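Local atomic coordinates of probable transcriptional regulator (Rhodococcus jostii, PDB entry 3ON2), a protein that probably binds DNA through an N-terminal helix-turn-helix domain and regulates transcription as a member of the TetR family. Residues L69-A74 and V98-A103; E76-E81 and F90-G95; S84-R89 and T191-L196; L110-K115 and V159-F164. One frame throughout, in Å; residues are numbered along the deposited sequence.

Contact 1 (L69-A74 and V98-A103); sequences LRLTAA and VSFALA
The anti torsion of Phe100 (chi1 -171°) carries its ring to helix 56-81, where that of Leu71, whose CG is likewise anti to the backbone N, lays CD1 near the base of the ring. The phenylalanine points toward helix 56-81, and the two side chains cross at a slant. Leu71 CB sits over the ring face, 4.0 Å from the centroid and 15° off the normal, a CH-pi contact displaced toward the rim. Further along the leucine, CD1 rests 3.8 Å from Phe100 CG. The backbone also lies over the ring face, Leu71 CA 3.7 Å from Phe100 CE1, while Ala74 CB approaches Phe100 CD1 obliquely at 4.1 Å. The ring reaches across between the two helices, whose segment axes come within 10.6 Å and run roughly antiparallel, at 145°. No hydrogen bond joins the segments. Arg70 comes near Phe100 CE1 obliquely, through its backbone C and its CB, while its guanidinium is salt-bridged to Glu22. Leu71 also touches Met111, and its side chain lies about 4 Å from a bound polyether. Leu71 thereby lines the pocket of the helical C-terminal domain, a TetR-family fold.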
# COMPACT_ATOMS: atom_id res chain seq x y z
N LEU A 69 -2.38 -2.38 5.98
CA LEU A 69 -1.90 -3.62 6.62
C LEU A 69 -1.30 -4.56 5.57
O LEU A 69 -0.20 -5.14 5.76
CB LEU A 69 -3.03 -4.30 7.40
CG LEU A 69 -3.40 -3.55 8.68
CD1 LEU A 69 -4.60 -4.22 9.35
CD2 LEU A 69 -2.23 -3.47 9.66
N ARG A 70 -2.00 -4.69 4.45
CA ARG A 70 -1.56 -5.54 3.34
C ARG A 70 -0.34 -5.00 2.62
O ARG A 70 0.52 -5.78 2.18
CB ARG A 70 -2.71 -5.80 2.37
CG ARG A 70 -3.77 -6.72 2.96
CD ARG A 70 -4.78 -7.05 1.90
NE ARG A 70 -5.82 -6.05 1.89
CZ ARG A 70 -6.54 -5.74 0.82
NH1 ARG A 70 -6.29 -6.32 -0.36
NH2 ARG A 70 -7.49 -4.82 0.93
N LEU A 71 -0.24 -3.67 2.50
CA LEU A 71 0.95 -3.07 1.90
C LEU A 71 2.17 -3.32 2.78
O LEU A 71 3.25 -3.68 2.28
CB LEU A 71 0.77 -1.55 1.67
CG LEU A 71 2.02 -0.75 1.26
CD1 LEU A 71 2.67 -1.26 -0.08
CD2 LEU A 71 1.66 0.73 1.15
N THR A 72 2.02 -3.12 4.09
CA THR A 72 3.10 -3.45 5.02
C THR A 72 3.51 -4.93 4.90
O THR A 72 4.69 -5.25 4.80
CB THR A 72 2.73 -3.10 6.48
OG1 THR A 72 2.49 -1.69 6.59
CG2 THR A 72 3.87 -3.49 7.45
N ALA A 73 2.53 -5.83 4.91
CA ALA A 73 2.78 -7.25 4.72
C ALA A 73 3.60 -7.53 3.44
O ALA A 73 4.58 -8.27 3.48
CB ALA A 73 1.43 -8.04 4.70
N ALA A 74 3.24 -6.89 2.32
CA ALA A 74 3.94 -7.04 1.05
C ALA A 74 5.38 -6.54 1.08
O ALA A 74 6.28 -7.19 0.53
CB ALA A 74 3.16 -6.32 -0.08
N VAL A 98 5.84 -0.66 -6.17
CA VAL A 98 5.27 -0.36 -7.48
C VAL A 98 4.31 -1.48 -7.90
O VAL A 98 3.20 -1.19 -8.36
CB VAL A 98 6.39 -0.05 -8.53
CG1 VAL A 98 5.79 0.23 -9.93
CG2 VAL A 98 7.22 1.17 -8.07
N SER A 99 4.69 -2.73 -7.70
CA SER A 99 3.76 -3.85 -8.00
C SER A 99 2.46 -3.78 -7.21
O SER A 99 1.38 -4.06 -7.77
CB SER A 99 4.42 -5.20 -7.73
OG SER A 99 5.49 -5.34 -8.62
N PHE A 100 2.57 -3.44 -5.92
CA PHE A 100 1.37 -3.29 -5.10
C PHE A 100 0.42 -2.21 -5.64
O PHE A 100 -0.80 -2.42 -5.76
CB PHE A 100 1.72 -2.95 -3.63
CG PHE A 100 0.55 -2.98 -2.71
CD1 PHE A 100 0.25 -4.14 -1.99
CD2 PHE A 100 -0.29 -1.86 -2.56
CE1 PHE A 100 -0.86 -4.17 -1.12
CE2 PHE A 100 -1.39 -1.89 -1.72
CZ PHE A 100 -1.68 -3.05 -0.99
N ALA A 101 1.01 -1.05 -5.91
CA ALA A 101 0.30 0.11 -6.42
C ALA A 101 -0.44 -0.22 -7.72
O ALA A 101 -1.62 0.13 -7.89
CB ALA A 101 1.28 1.25 -6.63
N LEU A 102 0.24 -0.93 -8.63
CA LEU A 102 -0.36 -1.21 -9.92
C LEU A 102 -1.40 -2.34 -9.85
O LEU A 102 -2.35 -2.37 -10.63
CB LEU A 102 0.72 -1.41 -11.00
CG LEU A 102 1.65 -0.18 -11.23
CD1 LEU A 102 2.75 -0.47 -12.27
CD2 LEU A 102 0.85 1.14 -11.63
N ALA A 103 -1.25 -3.23 -8.87
CA ALA A 103 -2.24 -4.28 -8.65
C ALA A 103 -3.46 -3.82 -7.86
O ALA A 103 -4.47 -4.53 -7.86
CB ALA A 103 -1.63 -5.49 -7.99

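Contact 2 (E76-E81 and F90-G95); sequences ERAVEE and FAALAG
Ala78 and Ala92 form the closest backbone approach between the two segments, their CA atoms only 5.6 Å apart. The methyl of each lies against the other's main chain: Ala92 CB is 3.6 Å from Ala78 O, and Ala78 CB is 3.7 Å from Ala92 O. The two methyls themselves stand slightly farther off, with Ala78 CB 4.2 Å from Ala92 CB. Such reciprocal seating of a methyl beside a carbonyl is possible because neither residue has anything beyond CB to hold the helices apart.

Beside this alanine pair, Val79 and Leu93 close the interface on one flank. Val79 CG2 meets Leu93 CD2 at 3.7 Å and Leu93 CG at 3.9 Å. It is the valine branch anti to the carbonyl carbon that makes the touch, whereas CG1, anti to the backbone N (chi1 170°), is turned toward Arg89. Leu93 leaves its helix at an angle, and its CD2 end swings back toward the valine. No hydrogen bond joins the segments; the side chains in contact are all apolar.

In the next shell, helix 122-144 backs both larger residues, through Ile138 against Val79 and Leu134 against Leu93. Ala96, one turn on from Ala92, also touches Ala78. Leu93 also comes within about 4 Å of the bound polyether. The contact is an alanine-lined close approach of consecutive helices, 56-81 and 86-103, joined by a short connection in the helical C-terminal domain of the TetR fold, which in relatives binds effectors.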
# COMPACT_ATOMS: atom_id res chain seq x y z
N GLU A 76 7.24 -6.32 3.86
CA GLU A 76 7.98 -7.27 4.74
C GLU A 76 8.35 -8.58 4.02
O GLU A 76 9.46 -9.11 4.21
CB GLU A 76 7.16 -7.60 5.99
CG GLU A 76 6.96 -6.44 6.96
CD GLU A 76 5.90 -6.77 8.02
OE1 GLU A 76 5.78 -5.99 8.99
OE2 GLU A 76 5.17 -7.80 7.88
N ARG A 77 7.44 -9.09 3.20
CA ARG A 77 7.76 -10.27 2.38
C ARG A 77 8.87 -9.99 1.36
O ARG A 77 9.74 -10.84 1.12
CB ARG A 77 6.50 -10.79 1.69
CG ARG A 77 5.50 -11.37 2.66
CD ARG A 77 4.43 -12.16 1.93
NE ARG A 77 3.70 -11.31 0.99
CZ ARG A 77 2.51 -10.77 1.26
NH1 ARG A 77 1.91 -10.01 0.35
NH2 ARG A 77 1.91 -11.04 2.41
N ALA A 78 8.83 -8.81 0.77
CA ALA A 78 9.86 -8.43 -0.17
C ALA A 78 11.23 -8.45 0.50
O ALA A 78 12.20 -8.94 -0.07
CB ALA A 78 9.57 -7.05 -0.76
N VAL A 79 11.30 -7.89 1.70
CA VAL A 79 12.54 -7.91 2.49
C VAL A 79 12.99 -9.37 2.81
O VAL A 79 14.13 -9.74 2.54
CB VAL A 79 12.42 -7.01 3.76
CG1 VAL A 79 13.59 -7.21 4.73
CG2 VAL A 79 12.32 -5.54 3.32
N GLU A 80 12.09 -10.18 3.33
CA GLU A 80 12.36 -11.60 3.57
C GLU A 80 12.85 -12.39 2.33
O GLU A 80 13.69 -13.28 2.45
CB GLU A 80 11.09 -12.28 4.08
CG GLU A 80 10.89 -12.18 5.55
CD GLU A 80 11.45 -13.38 6.28
OE1 GLU A 80 12.65 -13.69 6.09
OE2 GLU A 80 10.68 -14.02 7.03
N GLU A 81 12.27 -12.10 1.16
CA GLU A 81 12.66 -12.80 -0.07
C GLU A 81 14.10 -12.46 -0.49
O GLU A 81 14.81 -13.30 -1.05
CB GLU A 81 11.69 -12.43 -1.20
CG GLU A 81 12.07 -12.90 -2.60
CD GLU A 81 11.03 -12.50 -3.62
OE1 GLU A 81 10.01 -13.22 -3.73
OE2 GLU A 81 11.23 -11.46 -4.28
N PHE A 90 16.71 -2.40 -0.54
CA PHE A 90 16.20 -1.15 -1.15
C PHE A 90 15.56 -1.47 -2.48
O PHE A 90 14.45 -1.02 -2.75
CB PHE A 90 17.32 -0.13 -1.37
CG PHE A 90 17.75 0.64 -0.13
CD1 PHE A 90 17.78 0.04 1.13
CD2 PHE A 90 18.19 1.95 -0.26
CE1 PHE A 90 18.22 0.75 2.24
CE2 PHE A 90 18.63 2.67 0.86
CZ PHE A 90 18.64 2.08 2.11
N ALA A 91 16.26 -2.24 -3.31
CA ALA A 91 15.73 -2.69 -4.59
C ALA A 91 14.44 -3.50 -4.45
O ALA A 91 13.47 -3.29 -5.19
CB ALA A 91 16.80 -3.47 -5.39
N ALA A 92 14.41 -4.43 -3.50
CA ALA A 92 13.21 -5.25 -3.31
C ALA A 92 12.00 -4.45 -2.83
O ALA A 92 10.88 -4.70 -3.29
CB ALA A 92 13.46 -6.42 -2.34
N LEU A 93 12.22 -3.51 -1.91
CA LEU A 93 11.12 -2.68 -1.42
C LEU A 93 10.53 -1.85 -2.54
O LEU A 93 9.32 -1.70 -2.61
CB LEU A 93 11.57 -1.73 -0.30
CG LEU A 93 11.77 -2.36 1.07
CD1 LEU A 93 12.45 -1.35 1.95
CD2 LEU A 93 10.45 -2.82 1.73
N ALA A 94 11.38 -1.28 -3.40
CA ALA A 94 10.89 -0.42 -4.48
C ALA A 94 10.02 -1.20 -5.43
O ALA A 94 8.92 -0.77 -5.74
CB ALA A 94 12.05 0.20 -5.23
N GLY A 95 10.53 -2.32 -5.92
CA GLY A 95 9.80 -3.20 -6.83
C GLY A 95 8.48 -3.68 -6.23
O GLY A 95 7.46 -3.68 -6.92

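Contact 3 (S84-R89 and T191-L196)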
# COMPACT_ATOMS: atom_id res chain seq x y z
N SER A 84 20.15 -10.38 2.46
CA SER A 84 20.33 -9.60 3.68
C SER A 84 21.46 -8.62 3.51
O SER A 84 22.47 -8.70 4.23
CB SER A 84 20.69 -10.50 4.86
OG SER A 84 19.62 -11.35 5.20
N HIS A 85 21.33 -7.73 2.54
CA HIS A 85 22.21 -6.58 2.45
C HIS A 85 21.38 -5.41 1.93
O HIS A 85 20.40 -5.61 1.22
CB HIS A 85 23.50 -6.88 1.65
CG HIS A 85 23.29 -7.12 0.19
ND1 HIS A 85 23.33 -6.10 -0.74
CD2 HIS A 85 23.10 -8.26 -0.51
CE1 HIS A 85 23.14 -6.61 -1.95
NE2 HIS A 85 23.00 -7.91 -1.84
N ALA A 86 21.75 -4.20 2.35
CA ALA A 86 20.94 -3.00 2.12
C ALA A 86 20.59 -2.76 0.66
O ALA A 86 19.44 -2.46 0.34
CB ALA A 86 21.59 -1.75 2.75
N ARG A 87 21.57 -2.88 -0.24
CA ARG A 87 21.30 -2.58 -1.65
C ARG A 87 20.18 -3.46 -2.20
O ARG A 87 19.29 -2.97 -2.91
CB ARG A 87 22.55 -2.66 -2.54
CG ARG A 87 22.22 -2.32 -3.95
CD ARG A 87 23.39 -2.14 -4.88
NE ARG A 87 22.93 -1.42 -6.07
CZ ARG A 87 23.73 -0.99 -7.05
NH1 ARG A 87 25.05 -1.18 -6.97
NH2 ARG A 87 23.21 -0.34 -8.10
N ALA A 88 20.20 -4.75 -1.85
CA ALA A 88 19.15 -5.72 -2.23
C ALA A 88 17.78 -5.40 -1.61
O ALA A 88 16.75 -5.52 -2.27
CB ALA A 88 19.55 -7.13 -1.87
N ARG A 89 17.79 -4.99 -0.34
CA ARG A 89 16.55 -4.65 0.34
C ARG A 89 15.90 -3.41 -0.25
O ARG A 89 14.69 -3.36 -0.37
CB ARG A 89 16.79 -4.40 1.83
CG ARG A 89 17.11 -5.65 2.57
CD ARG A 89 17.37 -5.37 4.03
NE ARG A 89 17.47 -6.64 4.73
CZ ARG A 89 17.27 -6.81 6.03
NH1 ARG A 89 16.97 -5.79 6.83
NH2 ARG A 89 17.40 -8.03 6.52
N THR A 191 20.16 4.68 -9.24
CA THR A 191 20.57 6.07 -9.12
C THR A 191 20.43 6.54 -7.66
O THR A 191 21.32 7.21 -7.13
CB THR A 191 19.75 6.95 -10.10
OG1 THR A 191 19.95 6.47 -11.44
CG2 THR A 191 20.20 8.39 -10.03
N PHE A 192 19.31 6.19 -7.04
CA PHE A 192 19.07 6.44 -5.61
C PHE A 192 20.19 5.82 -4.78
O PHE A 192 20.81 6.49 -3.95
CB PHE A 192 17.70 5.85 -5.21
CG PHE A 192 17.23 6.24 -3.81
CD1 PHE A 192 16.97 7.57 -3.48
CD2 PHE A 192 17.02 5.27 -2.83
CE1 PHE A 192 16.52 7.92 -2.19
CE2 PHE A 192 16.56 5.61 -1.56
CZ PHE A 192 16.31 6.94 -1.24
N TRP A 193 20.49 4.54 -5.02
CA TRP A 193 21.50 3.84 -4.20
C TRP A 193 22.85 4.58 -4.32
O TRP A 193 23.50 4.89 -3.31
CB TRP A 193 21.64 2.35 -4.60
CG TRP A 193 22.73 1.72 -3.81
CD1 TRP A 193 24.04 1.53 -4.19
CD2 TRP A 193 22.65 1.28 -2.45
NE1 TRP A 193 24.76 0.97 -3.16
CE2 TRP A 193 23.93 0.81 -2.08
CE3 TRP A 193 21.61 1.24 -1.50
CZ2 TRP A 193 24.21 0.28 -0.80
CZ3 TRP A 193 21.89 0.72 -0.23
CH2 TRP A 193 23.18 0.24 0.10
N ARG A 194 23.24 4.87 -5.56
CA ARG A 194 24.49 5.62 -5.82
C ARG A 194 24.53 6.99 -5.15
O ARG A 194 25.59 7.41 -4.63
CB ARG A 194 24.72 5.79 -7.33
CG ARG A 194 25.21 4.54 -8.04
CD ARG A 194 25.46 4.88 -9.53
NE ARG A 194 24.80 3.93 -10.43
CZ ARG A 194 23.93 4.26 -11.39
NH1 ARG A 194 23.59 5.53 -11.62
NH2 ARG A 194 23.41 3.31 -12.14
N GLY A 195 23.40 7.69 -5.15
CA GLY A 195 23.33 9.02 -4.54
C GLY A 195 23.42 8.99 -3.02
O GLY A 195 23.77 9.99 -2.39
N LEU A 196 23.10 7.84 -2.42
CA LEU A 196 23.22 7.69 -0.97
C LEU A 196 24.50 6.98 -0.55
O LEU A 196 24.95 7.22 0.56
CB LEU A 196 22.05 6.92 -0.38
CG LEU A 196 20.63 7.37 -0.69
CD1 LEU A 196 19.71 6.25 -0.28
CD2 LEU A 196 20.25 8.71 0.01
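Trp193 is laid across the start of helix 86-103, its indole resting on Arg87 and Ala86, and so ties the last long helix, 181-196, to the beginning of helix 86-103 in the helical C-terminal domain of this TetR-family protein. The tight part lies over the six-membered ring. Arg87 CB stands 3.7 Å from its centroid, only 9° off the normal, in a CH-pi contact over the centre of the face. The helix backbone joins in, with Arg87 N 3.5 Å from Trp193 CH2. At the margin of the ring, near its plane, the methyl carbon Ala86 CB touches Trp193 CH2 at 3.7 Å. The start of helix 86-103 is thus met by face and edge of one indole, which is also paired edge-to-face with Phe90 and touches Ile148 of the loop after helix 122-144.

Outward, the contact passes to a solvent-exposed arginine. With CG anti to the backbone N (chi1 -179°) and the chain extended as far as NE, Arg87 runs over the indole from the six-membered ring to the pyrrole side. Its guanidinium ends nearly parallel to the ring, 12° between planes, but displaced toward the rim. The charged end is held by a salt bridge from NH2 to Asp190, just ahead of the helical segment 191-196. Arg194 reaches near the same end without touching, a like charge that Asp190 probably helps to offset. Where the guanidinium overlaps the indole, the nearest pair is Arg87 NE and Trp193 CD1, 3.7 Å apart.

Contact 4 (L110-K115 and V159-F164)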
# COMPACT_ATOMS: atom_id res chain seq x y z
N LEU A 110 -7.85 5.11 -2.40
CA LEU A 110 -8.68 5.19 -1.20
C LEU A 110 -7.82 5.29 0.08
O LEU A 110 -8.08 6.12 0.95
CB LEU A 110 -9.67 4.02 -1.13
CG LEU A 110 -10.54 3.92 0.15
CD1 LEU A 110 -11.49 5.11 0.33
CD2 LEU A 110 -11.35 2.61 0.13
N MSE A 111 -6.80 4.44 0.17
CA MSE A 111 -5.88 4.42 1.30
C MSE A 111 -5.32 5.81 1.58
O MSE A 111 -5.45 6.30 2.69
CB MSE A 111 -4.72 3.47 1.03
CG MSE A 111 -5.10 2.01 1.19
SE MSE A 111 -3.84 0.84 0.28
CE MSE A 111 -2.13 1.25 1.17
N TYR A 112 -4.73 6.43 0.56
CA TYR A 112 -4.13 7.75 0.70
C TYR A 112 -5.14 8.89 0.91
O TYR A 112 -4.89 9.79 1.69
CB TYR A 112 -3.20 8.05 -0.48
CG TYR A 112 -2.01 7.11 -0.57
CD1 TYR A 112 -1.50 6.52 0.56
CD2 TYR A 112 -1.40 6.84 -1.78
CE1 TYR A 112 -0.40 5.67 0.49
CE2 TYR A 112 -0.31 6.01 -1.87
CZ TYR A 112 0.18 5.41 -0.73
OH TYR A 112 1.27 4.57 -0.80
N GLY A 113 -6.28 8.83 0.22
CA GLY A 113 -7.33 9.84 0.34
C GLY A 113 -7.96 9.82 1.72
O GLY A 113 -8.27 10.86 2.29
N ASN A 114 -8.12 8.62 2.26
CA ASN A 114 -8.79 8.42 3.54
C ASN A 114 -7.85 8.85 4.66
O ASN A 114 -8.23 9.64 5.53
CB ASN A 114 -9.23 6.95 3.69
CG ASN A 114 -9.90 6.67 5.01
OD1 ASN A 114 -9.24 6.55 6.04
ND2 ASN A 114 -11.22 6.55 5.00
N LYS A 115 -6.61 8.35 4.60
CA LYS A 115 -5.58 8.64 5.59
C LYS A 115 -5.35 10.12 5.82
O LYS A 115 -5.07 10.54 6.96
CB LYS A 115 -4.25 7.98 5.22
CG LYS A 115 -3.19 8.08 6.31
CD LYS A 115 -1.86 7.48 5.88
CE LYS A 115 -0.78 7.69 6.92
NZ LYS A 115 -0.52 9.14 7.11
N VAL A 159 12.14 10.59 0.27
CA VAL A 159 12.57 10.76 -1.11
C VAL A 159 12.33 9.46 -1.89
O VAL A 159 11.84 9.49 -3.02
CB VAL A 159 14.04 11.24 -1.24
CG1 VAL A 159 14.53 11.11 -2.69
CG2 VAL A 159 14.13 12.70 -0.77
N ALA A 160 12.64 8.32 -1.25
CA ALA A 160 12.38 7.01 -1.88
C ALA A 160 10.88 6.80 -2.19
O ALA A 160 10.52 6.34 -3.29
CB ALA A 160 12.92 5.86 -0.99
N PHE A 161 10.02 7.12 -1.23
CA PHE A 161 8.57 7.00 -1.41
C PHE A 161 8.07 7.87 -2.57
O PHE A 161 7.32 7.39 -3.40
CB PHE A 161 7.84 7.33 -0.11
CG PHE A 161 6.33 7.35 -0.22
CD1 PHE A 161 5.63 6.36 -0.91
CD2 PHE A 161 5.60 8.31 0.48
CE1 PHE A 161 4.23 6.36 -0.96
CE2 PHE A 161 4.21 8.33 0.44
CZ PHE A 161 3.52 7.36 -0.28
N ALA A 162 8.53 9.12 -2.63
CA ALA A 162 8.14 10.04 -3.69
C ALA A 162 8.59 9.49 -5.04
O ALA A 162 7.84 9.55 -6.02
CB ALA A 162 8.74 11.41 -3.47
N THR A 163 9.82 8.99 -5.07
CA THR A 163 10.36 8.41 -6.29
C THR A 163 9.50 7.26 -6.81
O THR A 163 9.09 7.28 -7.98
CB THR A 163 11.80 7.93 -6.12
OG1 THR A 163 12.61 9.05 -5.72
CG2 THR A 163 12.33 7.30 -7.45
N PHE A 164 9.24 6.28 -5.96
CA PHE A 164 8.52 5.09 -6.44
C PHE A 164 7.01 5.27 -6.52
O PHE A 164 6.36 4.68 -7.40
CB PHE A 164 9.03 3.81 -5.72
CG PHE A 164 10.48 3.59 -5.97
CD1 PHE A 164 10.92 3.15 -7.22
CD2 PHE A 164 11.43 3.97 -5.02
CE1 PHE A 164 12.28 3.03 -7.50
CE2 PHE A 164 12.81 3.83 -5.29
CZ PHE A 164 13.21 3.36 -6.53
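A single aromatic pair, Tyr112 with Phe161, makes this surface contact, bridging helix 105-115 and helix 153-172 at a point where their backbones are far apart: the nearest CA atoms, those of Tyr112 and Phe161, are separated by 12.9 Å. The two side chains come from opposite directions. Phe161 turns its edge toward the face of Tyr112 in an offset edge-to-face pair, the centroids 5.9 Å apart and the planes at 69°. The offset brings the phenol oxygen into the contact, so that Tyr112 OH lies 3.5 Å from Phe161 CE1, at the edge of the phenylalanine ring and near its plane. Tyr112 CZ also touches Phe161 CZ, at 3.9 Å.

Both residues belong to the ligand pocket of the TetR-like C-terminal domain, along with Lys115, Ala160 and Phe164 of the same segments. Phe161 comes within about 4 Å of the bound polyether, a molecule probably taken from the crystallisation liquor that may nonetheless mark the site where an effector would bind. Phe161 extends across the interval with its CG anti to the backbone N (chi1 175°).

The phenol has a polar partner beyond the pair: its hydroxyl is hydrogen-bonded to that of Tyr97, and His165 meets the ring edge-to-face, which together should limit its rotation. On the phenylalanine side, Met132 of helix 122-144 packs against Phe161. Within helix 153-172, Thr163 OG1 donates a 2.8 Å hydrogen bond to Val159 O, which Thr163 N approaches from the other face of the carbonyl plane.

Contacts 1 and 2 are successive meetings of helices 56-81 and 86-103, their centres 11 Å apart, and contact 3 takes the start of the latter helix on to helix 181-196. Phe90 joins contact 2 to contact 3, its CD2 lying 3.7 Å from Trp193 CE3. Contact 4 adds helices 105-115 and 153-172 and touches all the others: Leu71 CD2 is 3.8 Å from Met111 CE, Ala94 CB is 3.6 Å from Phe164 CZ, and Phe192 CZ is 3.6 Å from Ala160 CB. Contacts 1, 2 and 4 each bring a side chain, Leu71, Leu93 and Phe161, to within about 4 Å of the bound polyether; contact 3 meets a pocket residue, Ala160, through Phe192.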